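Local coordinates for protein aryl esterase (Mycobacterium smegmatis, PDB 2Q0Q) that hydrolyses aryl esters as a member of the SGNH hydrolase family and also catalyses acyl transfer to alcohols in aqueous conditions, at residues V32-V37 against A199-L204; P178-G183 against V206-Q211; A2-C7 against E47-G52; V137-L142 against T162-V167; K97-R102 against Q151-G156. One frame throughout, in Å; residues are numbered along the deposited sequence.

Overall arrangement
Contacts 2, 3 and 4 involve the parallel sheet; contact 1 packs two helices. Contact 3 forms one edge, and contacts 2 and 4 lie toward the other, where Asp-181 OD1 is 2.8 Å from Ser-138 OG. Contact 1 touches contact 2 along helix 198-215. It meets contact 3 through the 2.9 Å salt bridge from Arg-33 NH2 to Glu-50 OE1. Contact 5, a loop against a helix end, is peripheral, its centre about 31 Å from that of contact 3, but Leu-142 of contact 4 packs on its Phe-154. Lys-97 of contact 5 reaches a sulfate hydrogen-bonded to Ser-11 and His-195. With Asp-192, they have the geometry of a Ser-His-Asp triad, consistent with an SGNH active site.

Contact 1 of 5, residues V32-V37 against A199-L204; sequences VRWTGV and ANNRDL
Trp-34 and Asn-201 lie at the centre of this contact, where the start of helix 34-42 packs on helix 198-215 in the alpha/beta/alpha fold of the SGNH hydrolases. The inner part is tight. Asn-201 CB is 3.1 Å from Val-32 O, and Trp-34 CB is also 3.1 Å from Asn-201 O. The two side chains cross at about a right angle, yet the amide plane is turned only 20° from the indole plane. Asn-201 OD1 lies at the edge of the indole, near the ring plane, 3.5 Å from Trp-34 CD1. The same OD1 accepts a weak, bent hydrogen bond from Trp-34 N, 3.0 Å long with an angle of 133° at the hydrogen. This N-H belongs to the first turn of the helix, just after the N-cap residue Arg-33. The other end of the amide is held within its own part of the chain, since Asn-201 ND2 bonds to Thr-197 O.

The Trp-34 CG sits between its own backbone N and carbonyl carbon (chi1 68°), and the indole runs beside Leu-204, pointing the same way. Its NE1 makes a weak hydrogen bond to Leu-12 O.

The outer part is looser. Arg-202 is exposed, and its chain bends at chi2 to pass across Val-37, with Arg-202 CD 4.0 Å from Val-37 CG1. Its NH1 goes on to a weak bond with Gln-40.

Back in the core, the indole is sandwiched. Thr-35 CG2 lies over one face, and over the opposite face Leu-204 CD2 makes a CH-pi contact, 3.7 Å from the centroid of the Trp-34 five-membered ring.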
# COMPACT_ATOMS: atom_id res chain seq x y z
N VAL G 32 31.47 -20.36 23.30
CA VAL G 32 30.56 -20.42 24.44
C VAL G 32 29.10 -20.40 24.04
O VAL G 32 28.29 -21.13 24.61
CB VAL G 32 30.88 -19.29 25.45
CG1 VAL G 32 29.86 -19.28 26.58
CG2 VAL G 32 32.30 -19.47 25.99
N ARG G 33 28.74 -19.58 23.06
CA ARG G 33 27.40 -19.66 22.52
C ARG G 33 27.14 -21.07 21.95
O ARG G 33 28.05 -21.78 21.57
CB ARG G 33 27.14 -18.52 21.52
CG ARG G 33 28.09 -18.38 20.32
CD ARG G 33 27.80 -17.06 19.68
NE ARG G 33 28.49 -16.89 18.40
CZ ARG G 33 29.58 -16.15 18.18
NH1 ARG G 33 30.16 -15.49 19.17
NH2 ARG G 33 30.08 -16.09 16.96
N TRP G 34 25.88 -21.49 21.97
CA TRP G 34 25.56 -22.88 21.64
C TRP G 34 25.85 -23.24 20.19
O TRP G 34 26.15 -24.39 19.90
CB TRP G 34 24.10 -23.23 22.02
CG TRP G 34 23.01 -22.57 21.21
CD1 TRP G 34 22.23 -21.51 21.59
CD2 TRP G 34 22.54 -22.97 19.93
NE1 TRP G 34 21.32 -21.21 20.60
CE2 TRP G 34 21.50 -22.08 19.56
CE3 TRP G 34 22.93 -23.98 19.02
CZ2 TRP G 34 20.83 -22.19 18.35
CZ3 TRP G 34 22.26 -24.07 17.82
CH2 TRP G 34 21.22 -23.19 17.49
N THR G 35 25.80 -22.25 19.29
CA THR G 35 26.17 -22.49 17.89
C THR G 35 27.65 -22.91 17.78
O THR G 35 28.02 -23.73 16.93
CB THR G 35 25.88 -21.25 16.99
OG1 THR G 35 26.53 -20.08 17.51
CG2 THR G 35 24.40 -20.99 16.93
N GLY G 36 28.49 -22.33 18.64
CA GLY G 36 29.90 -22.70 18.70
C GLY G 36 30.13 -24.05 19.33
O GLY G 36 30.91 -24.84 18.81
N VAL G 37 29.43 -24.33 20.44
CA VAL G 37 29.46 -25.65 21.09
C VAL G 37 28.97 -26.73 20.12
O VAL G 37 29.58 -27.81 20.04
CB VAL G 37 28.59 -25.67 22.36
CG1 VAL G 37 28.52 -27.09 22.89
CG2 VAL G 37 29.16 -24.70 23.39
N ALA G 199 26.05 -22.31 30.85
CA ALA G 199 25.67 -23.73 31.02
C ALA G 199 24.43 -24.15 30.20
O ALA G 199 24.39 -25.28 29.65
CB ALA G 199 25.45 -24.08 32.50
N ASN G 200 23.46 -23.22 30.09
CA ASN G 200 22.36 -23.31 29.10
C ASN G 200 22.87 -23.50 27.67
O ASN G 200 22.36 -24.36 26.93
CB ASN G 200 21.51 -22.03 29.07
CG ASN G 200 20.63 -21.85 30.24
OD1 ASN G 200 20.09 -20.75 30.45
ND2 ASN G 200 20.44 -22.91 31.03
N ASN G 201 23.85 -22.67 27.28
CA ASN G 201 24.40 -22.71 25.92
C ASN G 201 25.09 -24.04 25.66
O ASN G 201 24.88 -24.70 24.64
CB ASN G 201 25.38 -21.57 25.69
CG ASN G 201 24.71 -20.30 25.29
OD1 ASN G 201 24.25 -20.18 24.15
ND2 ASN G 201 24.62 -19.33 26.22
N ARG G 202 25.91 -24.45 26.61
CA ARG G 202 26.64 -25.70 26.47
C ARG G 202 25.70 -26.92 26.34
O ARG G 202 25.90 -27.76 25.47
CB ARG G 202 27.58 -25.85 27.66
CG ARG G 202 28.37 -27.14 27.72
CD ARG G 202 29.52 -27.04 26.81
NE ARG G 202 30.24 -28.29 26.72
CZ ARG G 202 31.33 -28.46 25.97
NH1 ARG G 202 31.81 -27.46 25.26
NH2 ARG G 202 31.93 -29.64 25.95
N ASP G 203 24.71 -27.02 27.21
CA ASP G 203 23.81 -28.17 27.16
C ASP G 203 22.99 -28.23 25.87
O ASP G 203 22.73 -29.33 25.34
CB ASP G 203 22.85 -28.17 28.36
CG ASP G 203 23.55 -28.41 29.69
OD1 ASP G 203 24.61 -29.08 29.74
OD2 ASP G 203 23.00 -27.95 30.72
N LEU G 204 22.53 -27.07 25.42
CA LEU G 204 21.74 -26.99 24.19
C LEU G 204 22.58 -27.41 22.98
O LEU G 204 22.11 -28.15 22.10
CB LEU G 204 21.18 -25.58 23.96
CG LEU G 204 20.15 -25.51 22.81
CD1 LEU G 204 18.96 -26.43 23.09
CD2 LEU G 204 19.70 -24.11 22.57

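Contact 2 of 5, residues P178-G183 against V206-Q211; sequences PFFDAG and VALAEQ
Phe-180 makes the apolar contacts with residues 206-211 of helix 198-215. Its CG is anti to the backbone N (chi1 177°), which sends the ring from the strand toward the helix. Phe-180 CD2 meets Leu-208 CD2 at 3.6 Å. The tip, Phe-180 CZ, rests 3.8 Å from Ala-207 CB.

The Gln-211 side chain adds a CH-pi contact. Its CG lies over one face of the Phe-180 ring, 4.2 Å from the centroid and offset toward the rim. Its amide plane is tilted 30° from the ring, with Gln-211 CD 3.5 Å from Phe-180 CD1.

The polar link runs through a water. It donates to Phe-179 O at 2.9 Å and to Gln-211 OE1 at 2.7 Å, bridging strand and helix. The other end of the amide, Gln-211 NE2, donates to Glu-210 OE1 on its syn lone pair, a nearly straight bond of 3.1 Å. The amide is therefore held at both ends.

This is a strand-on-helix packing at the edge of the parallel sheet, with the two short axes nearly antiparallel at 165°. Strand 179-181 is paired on its inner side with strand 133-138. Phe-179 points the other way, onto helix 164-175, while Leu-208 continues to Trp-34 of helix 34-42.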
# COMPACT_ATOMS: atom_id res chain seq x y z
N PRO G 178 11.20 -32.92 11.29
CA PRO G 178 11.79 -33.14 12.62
C PRO G 178 11.54 -31.98 13.60
O PRO G 178 11.62 -30.82 13.23
CB PRO G 178 13.30 -33.25 12.33
CG PRO G 178 13.43 -33.47 10.91
CD PRO G 178 12.23 -32.89 10.24
N PHE G 179 11.26 -32.35 14.85
CA PHE G 179 11.07 -31.41 15.95
C PHE G 179 12.03 -31.72 17.11
O PHE G 179 12.32 -32.89 17.39
CB PHE G 179 9.62 -31.47 16.45
CG PHE G 179 9.41 -30.79 17.77
CD1 PHE G 179 9.30 -29.40 17.82
CD2 PHE G 179 9.34 -31.53 18.95
CE1 PHE G 179 9.11 -28.76 19.04
CE2 PHE G 179 9.14 -30.88 20.17
CZ PHE G 179 9.03 -29.50 20.21
N PHE G 180 12.47 -30.67 17.80
CA PHE G 180 13.21 -30.82 19.06
C PHE G 180 12.83 -29.70 20.03
O PHE G 180 12.77 -28.54 19.66
CB PHE G 180 14.72 -30.82 18.81
CG PHE G 180 15.56 -30.90 20.07
CD1 PHE G 180 15.71 -32.11 20.73
CD2 PHE G 180 16.19 -29.77 20.58
CE1 PHE G 180 16.47 -32.19 21.92
CE2 PHE G 180 16.96 -29.84 21.73
CZ PHE G 180 17.11 -31.04 22.40
N ASP G 181 12.60 -30.05 21.29
CA ASP G 181 12.27 -29.08 22.31
C ASP G 181 13.51 -28.75 23.12
O ASP G 181 13.98 -29.56 23.93
CB ASP G 181 11.17 -29.64 23.23
CG ASP G 181 10.77 -28.66 24.36
OD1 ASP G 181 11.08 -27.45 24.27
OD2 ASP G 181 10.16 -29.15 25.35
N ALA G 182 13.98 -27.52 22.96
CA ALA G 182 15.12 -27.04 23.73
C ALA G 182 14.80 -27.09 25.23
O ALA G 182 15.70 -27.31 26.04
CB ALA G 182 15.49 -25.65 23.31
N GLY G 183 13.53 -26.92 25.58
CA GLY G 183 13.10 -26.99 26.97
C GLY G 183 13.20 -28.38 27.56
O GLY G 183 13.13 -28.51 28.78
N VAL G 206 25.26 -29.45 22.96
CA VAL G 206 25.54 -30.89 23.06
C VAL G 206 24.33 -31.79 22.68
O VAL G 206 24.48 -32.91 22.11
CB VAL G 206 26.02 -31.25 24.47
CG1 VAL G 206 25.89 -32.73 24.73
CG2 VAL G 206 27.46 -30.78 24.68
N ALA G 207 23.13 -31.23 22.96
CA ALA G 207 21.92 -31.95 22.62
C ALA G 207 21.66 -31.85 21.13
O ALA G 207 21.29 -32.84 20.51
CB ALA G 207 20.77 -31.38 23.37
N LEU G 208 21.81 -30.64 20.60
CA LEU G 208 21.58 -30.41 19.16
C LEU G 208 22.62 -31.11 18.29
O LEU G 208 22.33 -31.48 17.14
CB LEU G 208 21.50 -28.91 18.84
CG LEU G 208 20.22 -28.18 19.28
CD1 LEU G 208 20.34 -26.65 19.16
CD2 LEU G 208 18.98 -28.69 18.51
N ALA G 209 23.85 -31.23 18.79
CA ALA G 209 24.90 -31.97 18.06
C ALA G 209 24.39 -33.40 17.82
O ALA G 209 24.47 -33.91 16.71
CB ALA G 209 26.19 -31.97 18.85
N GLU G 210 23.83 -34.04 18.84
CA GLU G 210 23.25 -35.36 18.65
C GLU G 210 22.09 -35.34 17.62
O GLU G 210 21.97 -36.23 16.78
CB GLU G 210 22.78 -35.92 20.01
CG GLU G 210 22.20 -37.32 19.95
CD GLU G 210 20.69 -37.35 19.68
OE1 GLU G 210 19.99 -36.34 19.97
OE2 GLU G 210 20.27 -38.38 19.00
N GLN G 211 21.26 -34.31 17.70
CA GLN G 211 20.13 -34.20 16.80
C GLN G 211 20.62 -34.08 15.35
O GLN G 211 20.10 -34.76 14.48
CB GLN G 211 19.29 -32.98 17.16
CG GLN G 211 18.54 -33.15 18.45
CD GLN G 211 17.32 -34.01 18.25
OE1 GLN G 211 16.38 -33.59 17.57
NE2 GLN G 211 17.37 -35.24 18.76
O HOH W 1 14.35 -34.49 16.09

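Contact 3 of 5, residues A2-C7 against E47-G52; sequences AKRILC and EVIEEG
Arg-4 and Glu-47 are brought together by their torsions. Glu-47 CG is anti to its backbone N (chi1 -173°) and the chain runs out extended. Arg-4 bends at chi3 (98°), which places NE beside the carboxylate. The two residues are paired on neighbouring parallel strands of the SGNH hydrolase sheet, joined through helix 34-42 as a beta-alpha-beta unit. The salt bridge is side-on, with Arg-4 NE to Glu-47 OE1 at 3.1 Å and Arg-4 NH2 to Glu-47 OE2 at 3.0 Å. Both nitrogens approach from above the carboxylate plane, which is turned 69° from the guanidinium.

Five backbone hydrogen bonds join the strands, from Glu-47 N to Lys-3 O through to Glu-51 N to Cys-7 O at 2.9 Å. Cys-7 and Val-48 share one face of the sheet, where Cys-7 SG is 3.9 Å from Val-48 CG1 and helix 34-42 packs.

Leu-6 and Ile-49 take the other face, beside helix 70-81, and Leu-6 CD1 also touches Glu-51 CG at 3.5 Å. The Glu-51 carboxylate bonds to His-81 and Tyr-73. It lies close to Glu-51 of the second subunit, which may favour a shared proton. Over one face of the Arg-4 guanidinium lies Ile-49 CD1, 3.7 Å from Arg-4 NH1.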
# COMPACT_ATOMS: atom_id res chain seq x y z
N ALA G 2 32.05 -30.77 3.70
CA ALA G 2 31.34 -30.80 5.00
C ALA G 2 29.84 -30.69 4.81
O ALA G 2 29.37 -30.15 3.81
CB ALA G 2 31.83 -29.67 5.91
N LYS G 3 29.08 -31.22 5.76
CA LYS G 3 27.64 -31.00 5.79
C LYS G 3 27.35 -29.65 6.44
O LYS G 3 27.93 -29.32 7.48
CB LYS G 3 26.94 -32.15 6.52
CG LYS G 3 26.92 -33.43 5.69
CD LYS G 3 25.85 -34.40 6.15
CE LYS G 3 25.83 -35.66 5.28
NZ LYS G 3 25.35 -35.38 3.91
N ARG G 4 26.47 -28.88 5.83
CA ARG G 4 26.29 -27.47 6.19
C ARG G 4 24.99 -27.27 6.96
O ARG G 4 23.91 -27.62 6.46
CB ARG G 4 26.31 -26.57 4.95
CG ARG G 4 27.60 -26.69 4.15
CD ARG G 4 27.74 -25.65 3.05
NE ARG G 4 28.57 -24.54 3.50
CZ ARG G 4 28.27 -23.24 3.46
NH1 ARG G 4 27.14 -22.79 2.93
NH2 ARG G 4 29.14 -22.37 3.94
N ILE G 5 25.12 -26.72 8.17
CA ILE G 5 24.01 -26.52 9.10
C ILE G 5 23.77 -25.03 9.36
O ILE G 5 24.60 -24.36 9.98
CB ILE G 5 24.32 -27.17 10.48
CG1 ILE G 5 24.95 -28.57 10.31
CG2 ILE G 5 23.06 -27.19 11.33
CD1 ILE G 5 24.06 -29.57 9.62
N LEU G 6 22.63 -24.51 8.91
CA LEU G 6 22.24 -23.11 9.16
C LEU G 6 21.40 -23.00 10.44
O LEU G 6 20.38 -23.67 10.54
CB LEU G 6 21.40 -22.57 7.99
CG LEU G 6 20.72 -21.20 8.16
CD1 LEU G 6 21.79 -20.14 8.30
CD2 LEU G 6 19.83 -20.92 6.99
N CYS G 7 21.83 -22.16 11.36
CA CYS G 7 21.14 -21.92 12.65
C CYS G 7 20.46 -20.57 12.53
O CYS G 7 21.10 -19.52 12.62
CB CYS G 7 22.12 -21.95 13.83
SG CYS G 7 22.85 -23.59 14.05
N GLU G 47 29.88 -27.96 9.11
CA GLU G 47 30.08 -26.53 9.16
C GLU G 47 28.79 -25.85 9.62
O GLU G 47 27.75 -26.04 8.98
CB GLU G 47 30.47 -26.01 7.77
CG GLU G 47 30.87 -24.54 7.73
CD GLU G 47 31.01 -24.00 6.34
OE1 GLU G 47 31.04 -24.81 5.37
OE2 GLU G 47 31.11 -22.75 6.19
N VAL G 48 28.88 -25.06 10.69
CA VAL G 48 27.74 -24.34 11.24
C VAL G 48 27.73 -22.87 10.79
O VAL G 48 28.75 -22.20 10.79
CB VAL G 48 27.71 -24.43 12.79
CG1 VAL G 48 26.65 -23.49 13.40
CG2 VAL G 48 27.47 -25.87 13.20
N ILE G 49 26.55 -22.40 10.41
CA ILE G 49 26.36 -21.04 9.92
C ILE G 49 25.43 -20.31 10.89
O ILE G 49 24.30 -20.74 11.10
CB ILE G 49 25.76 -21.08 8.51
CG1 ILE G 49 26.72 -21.78 7.55
CG2 ILE G 49 25.40 -19.68 8.05
CD1 ILE G 49 26.02 -22.61 6.50
N GLU G 50 25.92 -19.21 11.47
CA GLU G 50 25.22 -18.46 12.52
C GLU G 50 24.40 -17.32 11.95
O GLU G 50 24.95 -16.31 11.50
CB GLU G 50 26.23 -17.88 13.52
CG GLU G 50 27.04 -18.97 14.19
CD GLU G 50 28.17 -18.46 15.08
OE1 GLU G 50 28.79 -17.41 14.76
OE2 GLU G 50 28.43 -19.13 16.09
N GLU G 51 23.09 -17.51 11.93
CA GLU G 51 22.17 -16.45 11.54
C GLU G 51 21.16 -16.20 12.66
O GLU G 51 19.97 -16.42 12.50
CB GLU G 51 21.48 -16.79 10.21
CG GLU G 51 22.43 -16.77 9.00
CD GLU G 51 22.71 -15.39 8.45
OE1 GLU G 51 22.01 -14.40 8.83
OE2 GLU G 51 23.58 -15.30 7.55
N GLY G 52 21.66 -15.67 13.77
CA GLY G 52 20.82 -15.28 14.88
C GLY G 52 20.76 -13.77 14.96
O GLY G 52 21.81 -13.12 15.00

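Contact 4 of 5, residues V137-L142 against T162-V167; sequences VSPPPL and TELARV
Ser-138 packs against Ala-165 at the start of helix 164-175. The hydroxyl sits between its own backbone N and carbonyl carbon (chi1 46°). This puts Ser-138 OG 3.5 Å from Ala-165 CA and 3.6 Å from Ala-165 CB. Ser-138 CB rests beside the backbone, 3.7 Å from Ala-165 N. Next along the chain, the Pro-139 ring meets Leu-164, with Pro-139 CG 4.0 Å from Leu-164 CD1. Pro-141 CB touches Thr-162 CG2, also at 4.0 Å. The contact is van der Waals packing, with a serine and two prolines against Thr-162, Leu-164 and Ala-165.

The next shell fixes the polar ends. Ser-138 OG is hydrogen-bonded to Asp-181 OD1, which holds the hydroxyl beside Ala-165. Thr-162 OG1 is hydrogen-bonded to Gln-159 O, while its CG2 meets Pro-141. On the outer side, Arg-166 grips Glu-163 side-on, and both Arg-166 NE and Arg-166 NH2 reach Glu-163 OE2 at 3.3 Å.

The contact joins the C-terminal end of strand 133-138 and the three-proline run after it to helix 164-175. Strands 86-90 and 179-181 flank strand 133-138. Leu-164 also packs on helix 104-119, and Arg-166 on Leu-152 of a third subunit.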
# COMPACT_ATOMS: atom_id res chain seq x y z
N VAL G 137 12.62 -26.08 16.37
CA VAL G 137 13.01 -26.09 17.78
C VAL G 137 12.16 -25.11 18.57
O VAL G 137 12.13 -23.92 18.26
CB VAL G 137 14.47 -25.72 17.98
CG1 VAL G 137 14.85 -25.72 19.43
CG2 VAL G 137 15.41 -26.66 17.18
N SER G 138 11.48 -25.61 19.61
CA SER G 138 10.78 -24.73 20.53
C SER G 138 11.82 -24.21 21.52
O SER G 138 12.63 -25.01 22.04
CB SER G 138 9.63 -25.44 21.26
OG SER G 138 10.03 -26.70 21.73
N PRO G 139 11.81 -22.88 21.80
CA PRO G 139 12.73 -22.36 22.81
C PRO G 139 12.23 -22.80 24.19
O PRO G 139 11.09 -23.22 24.34
CB PRO G 139 12.59 -20.85 22.67
CG PRO G 139 11.16 -20.67 22.25
CD PRO G 139 10.95 -21.80 21.25
N PRO G 140 13.09 -22.69 25.22
CA PRO G 140 12.62 -22.98 26.57
C PRO G 140 11.69 -21.89 27.10
O PRO G 140 11.78 -20.72 26.67
CB PRO G 140 13.91 -23.02 27.38
CG PRO G 140 14.86 -22.27 26.65
CD PRO G 140 14.49 -22.27 25.21
N PRO G 141 10.80 -22.25 28.04
CA PRO G 141 9.90 -21.25 28.59
C PRO G 141 10.70 -20.10 29.23
O PRO G 141 11.78 -20.32 29.79
CB PRO G 141 9.09 -22.03 29.62
CG PRO G 141 9.16 -23.46 29.15
CD PRO G 141 10.57 -23.58 28.63
N LEU G 142 10.17 -18.88 29.11
CA LEU G 142 10.70 -17.75 29.83
C LEU G 142 10.57 -17.95 31.34
O LEU G 142 9.84 -18.83 31.82
CB LEU G 142 9.98 -16.45 29.42
CG LEU G 142 10.17 -15.99 27.98
CD1 LEU G 142 9.12 -14.98 27.55
CD2 LEU G 142 11.58 -15.42 27.75
N THR G 162 5.43 -21.54 27.46
CA THR G 162 5.21 -22.91 28.00
C THR G 162 4.40 -23.78 27.03
O THR G 162 4.39 -25.00 27.16
CB THR G 162 4.47 -22.90 29.36
OG1 THR G 162 3.10 -22.54 29.16
CG2 THR G 162 5.15 -21.98 30.37
N GLU G 163 3.68 -23.16 26.10
CA GLU G 163 2.85 -23.87 25.11
C GLU G 163 3.53 -24.16 23.77
O GLU G 163 2.96 -24.87 22.94
CB GLU G 163 1.57 -23.09 24.84
CG GLU G 163 0.74 -22.81 26.10
CD GLU G 163 0.43 -24.08 26.86
OE1 GLU G 163 0.70 -24.13 28.09
OE2 GLU G 163 -0.08 -25.03 26.23
N LEU G 164 4.72 -23.62 23.56
CA LEU G 164 5.34 -23.70 22.22
C LEU G 164 5.83 -25.10 21.89
O LEU G 164 5.75 -25.54 20.76
CB LEU G 164 6.47 -22.69 22.09
CG LEU G 164 5.99 -21.23 22.11
CD1 LEU G 164 7.16 -20.28 22.09
CD2 LEU G 164 5.05 -20.96 20.97
N ALA G 165 6.32 -25.84 22.89
CA ALA G 165 6.71 -27.21 22.61
C ALA G 165 5.49 -28.00 22.10
O ALA G 165 5.60 -28.78 21.15
CB ALA G 165 7.30 -27.88 23.84
N ARG G 166 4.33 -27.78 22.73
CA ARG G 166 3.13 -28.49 22.32
C ARG G 166 2.69 -28.13 20.89
O ARG G 166 2.46 -29.02 20.07
CB ARG G 166 1.98 -28.19 23.29
CG ARG G 166 0.72 -28.97 22.95
CD ARG G 166 -0.33 -28.86 24.02
NE ARG G 166 -0.79 -27.48 24.19
CZ ARG G 166 -1.72 -26.88 23.44
NH1 ARG G 166 -2.30 -27.53 22.43
NH2 ARG G 166 -2.07 -25.62 23.69
N VAL G 167 2.55 -26.84 20.63
CA VAL G 167 2.04 -26.40 19.34
C VAL G 167 3.07 -26.65 18.22
O VAL G 167 2.67 -27.00 17.12
CB VAL G 167 1.52 -24.91 19.33
CG1 VAL G 167 0.40 -24.73 20.35
CG2 VAL G 167 2.63 -23.90 19.56

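Contact 5 of 5, residues K97-R102 against Q151-G156; sequences KAYFRR and QLIFEG. With SO4 (sulfate ion), chain U.
Phe-154 presents one ring face to Lys-97. Lys-97 CG lies over that face, offset toward the rim, in a CH-pi contact 3.9 Å from the centroid of the Phe-154 ring. The lysine chain is extended beyond CG and crosses the ring obliquely, so Lys-97 CE also meets Phe-154 CZ at 3.6 Å. At the edge of the same ring, in its plane, is a sulfate oxygen, O1, 3.8 Å from Phe-154 CZ. A second flat group, the Tyr-99 ring, turns its edge to Ile-153, with Tyr-99 CE2 4.2 Å from Ile-153 CB. Tyr-99 CE1 also lies over one face of the Phe-100 ring, offset toward the rim. The hydroxyl of Tyr-99 is held by Asp-62.

The backbones are joined by one short, fairly straight hydrogen bond, from Ala-98 N to Ile-153 O, 2.7 Å long with an angle of 162° at the hydrogen. Its acceptor is at the end of helix 148-153. Ala-98 CB packs 3.4 Å from Glu-155 O.

The end of Lys-97 reaches the sulfate, with NZ donating to O3 at 3.1 Å. The ion probably comes from the crystallisation liquor. It is also hydrogen-bonded to Ser-11, His-195, Asn-94 and the backbone N of Ala-55. That arrangement is consistent with the active-site pocket of an SGNH hydrolase, with Lys-97 and Phe-154 at its border.

The contact joins the loop between strand 86-90 and helix 104-119 to the turn between helices 148-153 and 157-161. Ala-98 and Tyr-99 also pack on Leu-105 and Leu-109 of a fourth subunit.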
# COMPACT_ATOMS: atom_id res chain seq x y z
N LYS G 97 5.96 -11.39 23.11
CA LYS G 97 5.90 -10.05 23.68
C LYS G 97 4.47 -9.54 23.64
O LYS G 97 3.73 -9.80 22.68
CB LYS G 97 6.86 -9.10 22.97
CG LYS G 97 8.34 -9.42 23.23
CD LYS G 97 9.23 -8.59 22.34
CE LYS G 97 10.67 -8.87 22.65
NZ LYS G 97 11.63 -8.19 21.74
N ALA G 98 4.08 -8.81 24.68
CA ALA G 98 2.67 -8.41 24.90
C ALA G 98 2.09 -7.62 23.75
O ALA G 98 0.91 -7.78 23.42
CB ALA G 98 2.52 -7.61 26.22
N TYR G 99 2.92 -6.76 23.15
CA TYR G 99 2.44 -5.87 22.09
C TYR G 99 2.11 -6.57 20.78
O TYR G 99 1.41 -6.00 19.95
CB TYR G 99 3.40 -4.69 21.87
CG TYR G 99 4.84 -5.01 21.52
CD1 TYR G 99 5.26 -5.15 20.21
CD2 TYR G 99 5.81 -5.10 22.52
CE1 TYR G 99 6.62 -5.39 19.89
CE2 TYR G 99 7.15 -5.34 22.22
CZ TYR G 99 7.55 -5.49 20.90
OH TYR G 99 8.88 -5.73 20.63
N PHE G 100 2.60 -7.79 20.59
CA PHE G 100 2.22 -8.55 19.40
C PHE G 100 0.83 -9.17 19.51
O PHE G 100 0.25 -9.55 18.48
CB PHE G 100 3.24 -9.63 19.06
CG PHE G 100 4.56 -9.09 18.56
CD1 PHE G 100 5.74 -9.43 19.19
CD2 PHE G 100 4.62 -8.25 17.45
CE1 PHE G 100 6.96 -8.97 18.75
CE2 PHE G 100 5.83 -7.77 17.02
CZ PHE G 100 7.01 -8.13 17.70
N ARG G 101 0.29 -9.28 20.73
CA ARG G 101 -1.02 -9.86 20.96
C ARG G 101 -1.21 -11.20 20.23
O ARG G 101 -2.25 -11.47 19.64
CB ARG G 101 -2.12 -8.87 20.59
CG ARG G 101 -2.14 -7.64 21.51
CD ARG G 101 -2.68 -6.44 20.82
NE ARG G 101 -3.02 -5.34 21.73
CZ ARG G 101 -2.23 -4.29 22.02
NH1 ARG G 101 -0.99 -4.18 21.50
NH2 ARG G 101 -2.69 -3.35 22.84
N ARG G 102 -0.17 -12.04 20.29
CA ARG G 102 -0.22 -13.35 19.65
C ARG G 102 -0.49 -14.50 20.62
O ARG G 102 -0.03 -14.49 21.75
CB ARG G 102 1.08 -13.65 18.90
CG ARG G 102 1.14 -13.01 17.52
CD ARG G 102 2.30 -13.55 16.68
NE ARG G 102 2.04 -13.28 15.26
CZ ARG G 102 2.73 -13.77 14.24
NH1 ARG G 102 3.79 -14.55 14.42
NH2 ARG G 102 2.36 -13.45 13.00
N GLN G 151 9.86 -6.99 32.13
CA GLN G 151 8.58 -7.44 32.66
C GLN G 151 7.39 -6.90 31.84
O GLN G 151 6.44 -7.62 31.61
CB GLN G 151 8.42 -7.00 34.13
CG GLN G 151 9.36 -7.65 35.10
CD GLN G 151 9.02 -7.29 36.55
OE1 GLN G 151 7.91 -7.55 37.03
NE2 GLN G 151 9.98 -6.71 37.27
N LEU G 152 7.48 -5.64 31.41
CA LEU G 152 6.39 -4.99 30.68
C LEU G 152 6.22 -5.58 29.29
O LEU G 152 5.11 -5.99 28.92
CB LEU G 152 6.61 -3.47 30.55
CG LEU G 152 6.16 -2.67 31.77
CD1 LEU G 152 6.90 -1.35 31.91
CD2 LEU G 152 4.62 -2.46 31.74
N ILE G 153 7.31 -5.61 28.52
CA ILE G 153 7.18 -6.05 27.11
C ILE G 153 6.83 -7.53 27.00
O ILE G 153 6.22 -7.97 26.01
CB ILE G 153 8.42 -5.72 26.23
CG1 ILE G 153 9.65 -6.52 26.65
CG2 ILE G 153 8.73 -4.22 26.25
CD1 ILE G 153 10.82 -6.38 25.72
N PHE G 154 7.21 -8.31 28.00
CA PHE G 154 6.92 -9.74 27.99
C PHE G 154 5.71 -10.16 28.85
O PHE G 154 5.51 -11.34 29.08
CB PHE G 154 8.15 -10.53 28.44
CG PHE G 154 9.13 -10.82 27.33
CD1 PHE G 154 10.37 -10.18 27.25
CD2 PHE G 154 8.79 -11.73 26.34
CE1 PHE G 154 11.26 -10.47 26.19
CE2 PHE G 154 9.66 -12.00 25.29
CZ PHE G 154 10.90 -11.38 25.22
N GLU G 155 4.90 -9.20 29.28
CA GLU G 155 3.73 -9.50 30.10
C GLU G 155 2.85 -10.54 29.38
O GLU G 155 2.46 -10.35 28.22
CB GLU G 155 2.95 -8.21 30.38
CG GLU G 155 1.70 -8.36 31.23
CD GLU G 155 1.17 -7.02 31.77
OE1 GLU G 155 1.98 -6.11 32.11
OE2 GLU G 155 -0.07 -6.88 31.87
N GLY G 156 2.58 -11.67 30.04
CA GLY G 156 1.82 -12.75 29.43
C GLY G 156 2.65 -13.72 28.59
O GLY G 156 2.13 -14.74 28.11
S SO4 U . 15.18 -10.52 22.45
O1 SO4 U . 14.24 -11.18 23.43
O2 SO4 U . 15.50 -11.48 21.37
O3 SO4 U . 14.57 -9.23 22.08
O4 SO4 U . 16.45 -10.27 23.16